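Local coordinates for protein TatD-related deoxyribonuclease (Thermotoga maritima, PDB 1J6O) that is thought to be a metal-dependent hydrolase of the TatD family that cleaves ester bonds in DNA, at residues Y235-I240 against V246-V251; L218-Q221 against R227-P230; N133-V138 against R261-V266; E87-F92 against V123-L128. One frame throughout, in Å; residues are numbered along the deposited sequence.

Contact 1: residues Y235-I240 against V246-V251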
# COMPACT_ATOMS: atom_id res chain seq x y z
N TYR A 235 1.10 15.04 8.10
CA TYR A 235 2.26 15.73 7.56
C TYR A 235 2.42 15.44 6.09
O TYR A 235 2.92 16.29 5.35
CB TYR A 235 3.52 15.31 8.33
CG TYR A 235 3.41 15.68 9.80
CD1 TYR A 235 3.47 17.01 10.21
CD2 TYR A 235 3.14 14.71 10.76
CE1 TYR A 235 3.25 17.36 11.54
CE2 TYR A 235 2.92 15.05 12.08
CZ TYR A 235 2.97 16.37 12.47
OH TYR A 235 2.71 16.68 13.78
N VAL A 236 1.99 14.24 5.68
CA VAL A 236 2.09 13.85 4.28
C VAL A 236 1.08 14.67 3.49
O VAL A 236 1.37 15.16 2.40
CB VAL A 236 1.80 12.32 4.09
CG1 VAL A 236 1.73 11.94 2.60
CG2 VAL A 236 2.94 11.52 4.78
N VAL A 237 -0.12 14.80 4.05
CA VAL A 237 -1.17 15.57 3.40
C VAL A 237 -0.72 17.05 3.32
O VAL A 237 -0.90 17.71 2.29
CB VAL A 237 -2.47 15.48 4.22
CG1 VAL A 237 -3.45 16.57 3.77
CG2 VAL A 237 -3.11 14.09 4.04
N GLU A 238 -0.16 17.55 4.41
CA GLU A 238 0.30 18.93 4.45
C GLU A 238 1.25 19.20 3.30
O GLU A 238 1.06 20.15 2.53
CB GLU A 238 0.99 19.21 5.78
CG GLU A 238 1.68 20.55 5.87
CD GLU A 238 2.14 20.82 7.29
OE1 GLU A 238 2.73 19.90 7.91
OE2 GLU A 238 1.93 21.96 7.78
N THR A 239 2.27 18.37 3.16
CA THR A 239 3.22 18.56 2.07
C THR A 239 2.55 18.48 0.71
O THR A 239 2.79 19.34 -0.16
CB THR A 239 4.38 17.52 2.16
OG1 THR A 239 5.15 17.77 3.35
CG2 THR A 239 5.30 17.60 0.94
N ILE A 240 1.70 17.47 0.50
CA ILE A 240 1.03 17.34 -0.79
C ILE A 240 0.22 18.57 -1.10
O ILE A 240 0.25 19.06 -2.24
CB ILE A 240 0.12 16.09 -0.82
CG1 ILE A 240 1.00 14.83 -0.74
CG2 ILE A 240 -0.74 16.08 -2.10
CD1 ILE A 240 0.19 13.53 -0.63
N VAL A 246 -3.10 23.50 -3.06
CA VAL A 246 -4.54 23.31 -2.82
C VAL A 246 -4.84 23.11 -1.33
O VAL A 246 -3.95 22.81 -0.54
CB VAL A 246 -5.11 22.10 -3.64
CG1 VAL A 246 -4.78 22.27 -5.12
CG2 VAL A 246 -4.56 20.77 -3.12
N PRO A 247 -6.10 23.30 -0.92
CA PRO A 247 -6.42 23.11 0.50
C PRO A 247 -6.18 21.65 0.95
O PRO A 247 -6.27 20.72 0.14
CB PRO A 247 -7.91 23.48 0.57
CG PRO A 247 -8.12 24.40 -0.60
CD PRO A 247 -7.26 23.80 -1.68
N GLU A 248 -5.88 21.45 2.23
CA GLU A 248 -5.65 20.09 2.74
C GLU A 248 -6.95 19.31 2.60
O GLU A 248 -6.95 18.09 2.44
CB GLU A 248 -5.19 20.12 4.20
CG GLU A 248 -3.81 20.70 4.40
CD GLU A 248 -3.35 20.65 5.84
OE1 GLU A 248 -4.22 20.59 6.74
OE2 GLU A 248 -2.12 20.68 6.08
N ALA A 249 -8.07 20.03 2.65
CA ALA A 249 -9.35 19.38 2.52
C ALA A 249 -9.45 18.74 1.14
O ALA A 249 -10.08 17.70 0.99
CB ALA A 249 -10.48 20.40 2.69
N LYS A 250 -8.82 19.35 0.14
CA LYS A 250 -8.88 18.79 -1.22
C LYS A 250 -8.05 17.52 -1.34
O LYS A 250 -8.45 16.58 -2.04
CB LYS A 250 -8.40 19.80 -2.28
CG LYS A 250 -9.25 21.09 -2.37
CD LYS A 250 -9.50 21.48 -3.85
CE LYS A 250 -9.91 22.95 -3.96
NZ LYS A 250 -11.02 23.28 -3.01
N VAL A 251 -6.91 17.51 -0.67
CA VAL A 251 -6.06 16.33 -0.71
C VAL A 251 -6.76 15.18 0.01
O VAL A 251 -6.82 14.05 -0.49
CB VAL A 251 -4.72 16.59 -0.03
CG1 VAL A 251 -3.83 15.39 -0.21
CG2 VAL A 251 -4.05 17.84 -0.62
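Val237 and Ile240 meet Val251 where helix 233-244 packs against the first turn of helix 248-264. These are the last two helices of a TIM-barrel chain, and they follow its final strand, 209-211. The contact lies away from the predicted metal ligands and is plain packing between successive helices.

The apolar part is built from branched residues. Val237 has CG1 anti to the backbone N (chi1 164°), which sends this methyl across to the second helix. There it touches two residues one turn apart: CG1 is 4.0 Å from Val251 CB and 4.0 Å from Glu248 CB. Ile240 uses its short branch, with CG2 3.7 Å from Val251 CG1. Val251 thus presents CB and CG1 to different partners. Leu211 of strand 209-211 also touches Val237 and Ile240, so the first helix is seated on the barrel wall by the side chains that meet Val251.

The second helix starts just after Pro247, which holds the N-cap position; Pro247 O accepts a hydrogen bond from Lys250 N at 2.9 Å.

The polar part has two acids and no bond between them. The side chains of Glu238 and Glu248 run alongside each other, pointing the same way. Their carboxylate planes are turned 74° apart, and Glu238 OE2 is 4.6 Å from Glu248 OE2. Two like charges this close probably raise the pKa of one or both groups, though the helix start would tend to favour a charged Glu248. The Glu248 carboxylate rests on aliphatic carbon: OE2 is 3.4 Å from Glu238 CA and 3.5 Å from Glu238 CB.

Contact 2: residues L218-Q221 against R227-P230; sequences LPPQ and RNEP
Asn228 lays its carboxamide along the backbone of Leu218 and Pro219. Its CG is 3.4 Å from Pro219 CA, and its CB is 3.9 Å from Pro219 CB. OD1 lies 3.5 Å from Pro220 CD. ND2 comes within 3.0 Å of Leu218 O, but the angle is too poor for a hydrogen bond. ND2 makes its hydrogen bond to Phe217 O instead, one residue earlier. CG stands anti to the backbone N of Asn228 (chi1 -167°), which turns the amide toward this proline-rich stretch. OD1 also takes a weak hydrogen bond from Glu229 N.

Both segments belong to the long loop after the eighth strand of the TIM barrel. Such loops border the active-site end of the barrel, and the Leu218 side chain lies about 4 Å from that of Asp214, a predicted metal ligand. Were Asn228 an alanine, Phe217 O would probably lose the ND2 donor and a gap would open beside Pro219 and Pro220.

Farther out, Arg227 NH2 forms a salt bridge with Glu229 OE2 at 3.2 Å. The oxygen lies in the guanidinium plane, but is met from above its own carboxylate plane (57° out). Asp28 holds Arg227 NH1 in a second salt bridge.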
# COMPACT_ATOMS: atom_id res chain seq x y z
N LEU A 218 9.49 4.39 7.56
CA LEU A 218 9.52 5.71 6.96
C LEU A 218 8.63 6.82 7.48
O LEU A 218 7.69 7.27 6.79
CB LEU A 218 9.19 5.51 5.48
CG LEU A 218 9.98 4.42 4.77
CD1 LEU A 218 9.33 4.05 3.41
CD2 LEU A 218 11.39 4.92 4.56
N PRO A 219 8.92 7.33 8.67
CA PRO A 219 8.16 8.39 9.33
C PRO A 219 8.35 9.69 8.57
O PRO A 219 9.34 9.84 7.85
CB PRO A 219 8.79 8.41 10.70
CG PRO A 219 10.27 8.00 10.44
CD PRO A 219 10.04 6.85 9.50
N PRO A 220 7.37 10.62 8.64
CA PRO A 220 7.55 11.88 7.92
C PRO A 220 8.60 12.72 8.65
O PRO A 220 8.89 12.49 9.83
CB PRO A 220 6.15 12.52 7.92
CG PRO A 220 5.48 11.92 9.10
CD PRO A 220 5.98 10.49 9.14
N GLN A 221 9.17 13.68 7.92
CA GLN A 221 10.21 14.58 8.43
C GLN A 221 10.26 14.98 9.89
O GLN A 221 11.29 14.79 10.56
CB GLN A 221 10.26 15.85 7.58
CG GLN A 221 11.54 16.63 7.78
CD GLN A 221 12.78 15.77 7.60
OE1 GLN A 221 12.75 14.76 6.90
NE2 GLN A 221 13.88 16.18 8.21
N ARG A 227 9.20 5.71 15.39
CA ARG A 227 8.33 4.70 14.80
C ARG A 227 7.25 5.48 14.07
O ARG A 227 6.75 6.46 14.59
CB ARG A 227 7.64 3.89 15.90
CG ARG A 227 6.67 2.85 15.38
CD ARG A 227 5.90 2.28 16.54
NE ARG A 227 4.93 3.26 17.03
CZ ARG A 227 4.13 3.05 18.07
NH1 ARG A 227 4.21 1.89 18.72
NH2 ARG A 227 3.26 3.99 18.45
N ASN A 228 6.89 5.06 12.87
CA ASN A 228 5.85 5.78 12.12
C ASN A 228 4.50 5.17 12.51
O ASN A 228 4.45 4.03 12.97
CB ASN A 228 6.11 5.58 10.63
CG ASN A 228 5.31 6.53 9.74
OD1 ASN A 228 4.70 7.47 10.21
ND2 ASN A 228 5.35 6.27 8.43
N GLU A 229 3.42 5.94 12.39
CA GLU A 229 2.08 5.45 12.71
C GLU A 229 1.08 6.28 11.91
O GLU A 229 1.42 7.40 11.46
CB GLU A 229 1.80 5.51 14.21
CG GLU A 229 1.87 6.88 14.82
CD GLU A 229 1.55 6.82 16.28
OE1 GLU A 229 0.34 6.78 16.61
OE2 GLU A 229 2.50 6.77 17.10
N PRO A 230 -0.16 5.77 11.75
CA PRO A 230 -1.22 6.44 10.99
C PRO A 230 -1.49 7.91 11.24
O PRO A 230 -1.67 8.65 10.28
CB PRO A 230 -2.45 5.58 11.24
CG PRO A 230 -1.84 4.20 11.32
CD PRO A 230 -0.66 4.48 12.25

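Contact 3: residues N133-V138 against R261-V266; sequences NLPLVV and RIFLEV
Phe263 reaches toward Val137 because its CG stands anti to the carbonyl carbon (chi1 -60°), while in Ile262 a chi1 of -69° sets CG1 anti to the carbonyl carbon and leaves CG2 anti to the backbone N, facing Pro135. The contact joins the C-terminal end of helix 248-264 to the start of strand 136-141 in a TIM barrel. It lies at the N-terminal end of the parallel strands, and Phe263 also touches Val99, Ala100 and Val162 on two other strands. This is consistent with the last helix helping to close that end of the barrel.

Val137 meets the phenyl ring at its edge, near the ring plane. Its CG2 is 4.0 Å from Phe263 CE1, and the two side chains cross at about a right angle. Val137 also lies beside His17, a predicted metal ligand, which puts this packing next to the likely metal site. One ring face is covered from within the helix: Ile262 CG2 sits 3.7 Å above the plane, over the centre of the Phe263 ring.

Pro135 touches both helix residues. Its CB is 3.9 Å from Ile262 CG2, and its CG is 4.2 Å from Phe263 CD1. The loop that carries it begins at Asn133, the positive-phi residue of the Schellman motif that ends helix 115-132. Asn133 ND2 bonds Glu268 O, a second tie to the chain's C-terminal tail.

The last turn of the helix also brings a backbone carbonyl to Pro135. Ile262 O accepts a hydrogen bond from Lys267 NZ and also packs 3.6 Å from Pro135 CG.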
# COMPACT_ATOMS: atom_id res chain seq x y z
N ASN A 133 -10.68 -11.11 -8.25
CA ASN A 133 -11.08 -9.77 -8.59
C ASN A 133 -10.76 -8.78 -7.46
O ASN A 133 -11.54 -7.87 -7.18
CB ASN A 133 -12.56 -9.73 -8.93
CG ASN A 133 -12.89 -8.58 -9.81
OD1 ASN A 133 -12.01 -8.00 -10.46
ND2 ASN A 133 -14.18 -8.24 -9.88
N LEU A 134 -9.63 -9.00 -6.80
CA LEU A 134 -9.18 -8.13 -5.71
C LEU A 134 -8.03 -7.26 -6.23
O LEU A 134 -7.24 -7.70 -7.06
CB LEU A 134 -8.65 -8.97 -4.53
CG LEU A 134 -9.66 -9.73 -3.68
CD1 LEU A 134 -8.91 -10.57 -2.63
CD2 LEU A 134 -10.65 -8.74 -3.00
N PRO A 135 -7.95 -6.00 -5.77
CA PRO A 135 -6.89 -5.08 -6.20
C PRO A 135 -5.57 -5.55 -5.63
O PRO A 135 -5.53 -6.28 -4.63
CB PRO A 135 -7.35 -3.73 -5.64
CG PRO A 135 -8.09 -4.09 -4.44
CD PRO A 135 -8.91 -5.30 -4.90
N LEU A 136 -4.48 -5.17 -6.28
CA LEU A 136 -3.16 -5.54 -5.84
C LEU A 136 -2.48 -4.40 -5.10
O LEU A 136 -2.68 -3.24 -5.44
CB LEU A 136 -2.29 -5.91 -7.06
CG LEU A 136 -2.62 -7.25 -7.71
CD1 LEU A 136 -2.36 -7.21 -9.22
CD2 LEU A 136 -1.78 -8.33 -7.03
N VAL A 137 -1.70 -4.76 -4.07
CA VAL A 137 -0.95 -3.81 -3.27
C VAL A 137 0.46 -4.23 -3.73
O VAL A 137 0.99 -5.24 -3.27
CB VAL A 137 -1.17 -4.07 -1.76
CG1 VAL A 137 -0.12 -3.37 -0.94
CG2 VAL A 137 -2.56 -3.56 -1.38
N VAL A 138 1.04 -3.44 -4.63
CA VAL A 138 2.36 -3.72 -5.20
C VAL A 138 3.55 -2.99 -4.65
O VAL A 138 3.53 -1.78 -4.43
CB VAL A 138 2.30 -3.50 -6.75
CG1 VAL A 138 3.61 -3.94 -7.43
CG2 VAL A 138 1.12 -4.27 -7.33
N ARG A 261 -12.82 3.81 -3.21
CA ARG A 261 -13.18 3.16 -4.45
C ARG A 261 -12.38 1.90 -4.73
O ARG A 261 -12.92 0.87 -5.12
CB ARG A 261 -13.01 4.15 -5.61
CG ARG A 261 -13.44 3.60 -6.95
CD ARG A 261 -13.10 4.57 -8.09
NE ARG A 261 -11.66 4.64 -8.32
CZ ARG A 261 -10.92 5.72 -8.09
NH1 ARG A 261 -11.49 6.83 -7.60
NH2 ARG A 261 -9.62 5.69 -8.33
N ILE A 262 -11.08 1.98 -4.50
CA ILE A 262 -10.22 0.82 -4.75
C ILE A 262 -10.41 -0.37 -3.83
O ILE A 262 -10.58 -1.50 -4.27
CB ILE A 262 -8.72 1.25 -4.68
CG1 ILE A 262 -8.39 2.15 -5.88
CG2 ILE A 262 -7.80 0.03 -4.73
CD1 ILE A 262 -7.01 2.77 -5.82
N PHE A 263 -10.39 -0.09 -2.55
CA PHE A 263 -10.52 -1.13 -1.55
C PHE A 263 -11.87 -1.50 -1.00
O PHE A 263 -12.11 -2.67 -0.68
CB PHE A 263 -9.59 -0.75 -0.39
CG PHE A 263 -8.14 -0.64 -0.79
CD1 PHE A 263 -7.40 -1.78 -1.05
CD2 PHE A 263 -7.54 0.60 -0.90
CE1 PHE A 263 -6.06 -1.68 -1.41
CE2 PHE A 263 -6.19 0.73 -1.25
CZ PHE A 263 -5.45 -0.42 -1.51
N LEU A 264 -12.77 -0.53 -0.89
CA LEU A 264 -14.07 -0.86 -0.32
C LEU A 264 -15.26 -1.10 -1.20
O LEU A 264 -16.25 -1.65 -0.73
CB LEU A 264 -14.44 0.19 0.72
CG LEU A 264 -13.37 0.32 1.81
CD1 LEU A 264 -13.82 1.32 2.87
CD2 LEU A 264 -13.07 -1.06 2.42
N GLU A 265 -15.20 -0.70 -2.45
CA GLU A 265 -16.34 -0.93 -3.32
C GLU A 265 -16.55 -2.42 -3.53
O GLU A 265 -15.59 -3.17 -3.73
CB GLU A 265 -16.14 -0.20 -4.65
CG GLU A 265 -17.44 0.40 -5.20
CD GLU A 265 -17.20 1.52 -6.19
OE1 GLU A 265 -16.94 1.23 -7.39
OE2 GLU A 265 -17.26 2.69 -5.77
N VAL A 266 -17.81 -2.84 -3.46
CA VAL A 266 -18.12 -4.25 -3.65
C VAL A 266 -17.72 -4.63 -5.08
O VAL A 266 -18.13 -3.97 -6.04
CB VAL A 266 -19.63 -4.52 -3.42
CG1 VAL A 266 -19.92 -6.00 -3.61
CG2 VAL A 266 -20.03 -4.09 -2.04

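Contact 4: residues E87-F92 against V123-L128; sequences EHLEKF and VEQIEL
Gln125 brings the oxygen end of its flat carboxamide to Leu89, with OE1 3.8 Å from CD1. Both polar atoms of this amide are bonded elsewhere: OE1 accepts from Val73 N, and NE2 donates to Val121 O. With both ends bonded, the amide is fixed in rotation and meets Leu89 only by packing. Within the first helix, His88 CD2 lies over one face of the Phe92 ring, offset toward its rim.

The contact joins two neighbouring helices of the outer layer of the TIM barrel, 85-92 and 115-132, which precede and follow strand 98-107. The short segments run roughly the same way, 35° apart, with a closest approach of 10.9 Å between their axes.

Leu128 carries the apolar part. Its CG is anti to the backbone N (chi1 174°), which carries the branch toward the first helix, where both methyls make contact. CD2 meets Leu89 CB at 3.8 Å, and CD1 meets Glu90 CB at 4.0 Å. Leu128 also touches Ile101 of strand 98-107, so the same side chain joins both helices to the barrel wall. With an alanine here, both methyls would be gone, and Leu89 and the base of Glu90 would probably face a gap between the helices.

Glu90 ends in charge beyond this apolar patch. Its OE2 forms a salt bridge with Lys131, farther along helix 115-132, while its CD lies 4.2 Å from Leu128 CD1.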
# COMPACT_ATOMS: atom_id res chain seq x y z
N GLU A 87 -2.98 -21.24 -2.53
CA GLU A 87 -4.22 -21.80 -1.99
C GLU A 87 -4.44 -21.26 -0.59
O GLU A 87 -5.56 -21.00 -0.16
CB GLU A 87 -4.15 -23.32 -1.91
CG GLU A 87 -4.42 -24.04 -3.20
CD GLU A 87 -4.93 -25.45 -2.94
OE1 GLU A 87 -4.29 -26.18 -2.15
OE2 GLU A 87 -5.99 -25.81 -3.52
N HIS A 88 -3.34 -21.13 0.14
CA HIS A 88 -3.42 -20.63 1.49
C HIS A 88 -3.88 -19.15 1.49
O HIS A 88 -4.66 -18.75 2.35
CB HIS A 88 -2.07 -20.78 2.16
CG HIS A 88 -2.16 -20.82 3.65
ND1 HIS A 88 -1.36 -21.65 4.42
CD2 HIS A 88 -2.91 -20.12 4.53
CE1 HIS A 88 -1.62 -21.44 5.70
NE2 HIS A 88 -2.56 -20.52 5.79
N LEU A 89 -3.39 -18.34 0.54
CA LEU A 89 -3.79 -16.93 0.49
C LEU A 89 -5.25 -16.87 0.06
O LEU A 89 -6.04 -16.06 0.57
CB LEU A 89 -2.92 -16.14 -0.52
CG LEU A 89 -1.45 -15.90 -0.16
CD1 LEU A 89 -0.71 -15.23 -1.32
CD2 LEU A 89 -1.40 -15.04 1.12
N GLU A 90 -5.63 -17.76 -0.86
CA GLU A 90 -7.01 -17.80 -1.33
C GLU A 90 -7.95 -18.13 -0.17
O GLU A 90 -9.06 -17.59 -0.10
CB GLU A 90 -7.15 -18.83 -2.45
CG GLU A 90 -8.56 -18.98 -2.99
CD GLU A 90 -8.54 -19.65 -4.33
OE1 GLU A 90 -7.68 -20.54 -4.53
OE2 GLU A 90 -9.38 -19.30 -5.19
N LYS A 91 -7.50 -18.99 0.75
CA LYS A 91 -8.31 -19.37 1.91
C LYS A 91 -8.49 -18.15 2.83
O LYS A 91 -9.56 -17.94 3.42
CB LYS A 91 -7.64 -20.48 2.71
CG LYS A 91 -8.36 -20.77 4.04
CD LYS A 91 -7.63 -21.77 4.93
CE LYS A 91 -8.37 -21.95 6.27
NZ LYS A 91 -7.73 -22.99 7.17
N PHE A 92 -7.44 -17.35 2.97
CA PHE A 92 -7.53 -16.18 3.82
C PHE A 92 -8.54 -15.21 3.21
O PHE A 92 -9.39 -14.64 3.91
CB PHE A 92 -6.19 -15.41 3.87
CG PHE A 92 -5.10 -16.06 4.68
CD1 PHE A 92 -5.39 -16.93 5.72
CD2 PHE A 92 -3.77 -15.73 4.43
CE1 PHE A 92 -4.35 -17.48 6.52
CE2 PHE A 92 -2.73 -16.26 5.21
CZ PHE A 92 -3.03 -17.15 6.26
N VAL A 123 4.08 -13.15 -10.15
CA VAL A 123 3.13 -13.53 -11.18
C VAL A 123 1.99 -14.37 -10.60
O VAL A 123 0.83 -14.16 -10.92
CB VAL A 123 3.83 -14.33 -12.32
CG1 VAL A 123 2.79 -15.01 -13.21
CG2 VAL A 123 4.68 -13.39 -13.15
N GLU A 124 2.30 -15.31 -9.73
CA GLU A 124 1.27 -16.13 -9.15
C GLU A 124 0.27 -15.35 -8.30
O GLU A 124 -0.91 -15.71 -8.26
CB GLU A 124 1.91 -17.27 -8.36
CG GLU A 124 2.90 -18.05 -9.24
CD GLU A 124 3.34 -19.39 -8.68
OE1 GLU A 124 3.71 -19.44 -7.49
OE2 GLU A 124 3.35 -20.39 -9.44
N GLN A 125 0.71 -14.28 -7.65
CA GLN A 125 -0.21 -13.49 -6.82
C GLN A 125 -1.06 -12.57 -7.71
O GLN A 125 -2.24 -12.30 -7.41
CB GLN A 125 0.58 -12.71 -5.79
CG GLN A 125 1.08 -13.64 -4.69
CD GLN A 125 1.90 -12.92 -3.64
OE1 GLN A 125 1.35 -12.33 -2.71
NE2 GLN A 125 3.21 -12.96 -3.79
N ILE A 126 -0.46 -12.09 -8.80
CA ILE A 126 -1.19 -11.24 -9.72
C ILE A 126 -2.31 -12.13 -10.27
O ILE A 126 -3.47 -11.69 -10.40
CB ILE A 126 -0.28 -10.81 -10.89
CG1 ILE A 126 0.73 -9.78 -10.40
CG2 ILE A 126 -1.12 -10.30 -12.06
CD1 ILE A 126 1.80 -9.46 -11.46
N GLU A 127 -1.98 -13.38 -10.61
CA GLU A 127 -3.00 -14.30 -11.14
C GLU A 127 -4.10 -14.56 -10.12
O GLU A 127 -5.29 -14.66 -10.48
CB GLU A 127 -2.37 -15.61 -11.62
CG GLU A 127 -1.41 -15.33 -12.75
CD GLU A 127 -0.74 -16.57 -13.33
OE1 GLU A 127 -0.23 -17.41 -12.57
OE2 GLU A 127 -0.70 -16.66 -14.56
N LEU A 128 -3.72 -14.68 -8.85
CA LEU A 128 -4.73 -14.92 -7.83
C LEU A 128 -5.65 -13.69 -7.70
O LEU A 128 -6.87 -13.82 -7.57
CB LEU A 128 -4.08 -15.20 -6.48
CG LEU A 128 -5.07 -15.32 -5.31
CD1 LEU A 128 -6.00 -16.52 -5.49
CD2 LEU A 128 -4.30 -15.45 -4.02

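How the contacts relate
Contacts 1, 3 and 4 are buried and mainly apolar; contact 2 is partly buried and lies in a loop. Contacts 1 and 3 share helix 248-264 and use its two ends, with centres about 23 Å apart. Contacts 3 and 4 touch: Leu136 CD2, on strand 136-141, is 4.0 Å from Ile126 CA on helix 115-132, the helix before it in the chain. Contacts 1 and 2 touch as well, with Tyr235 CB 3.9 Å from Pro220 CB. Contacts 1 and 4 lie on opposite sides of the chain's centre and both pair helices, but only contact 1 brings acids together. Contact 3 alone of the four is built round an aromatic ring, and contact 2 round prolines and an amide.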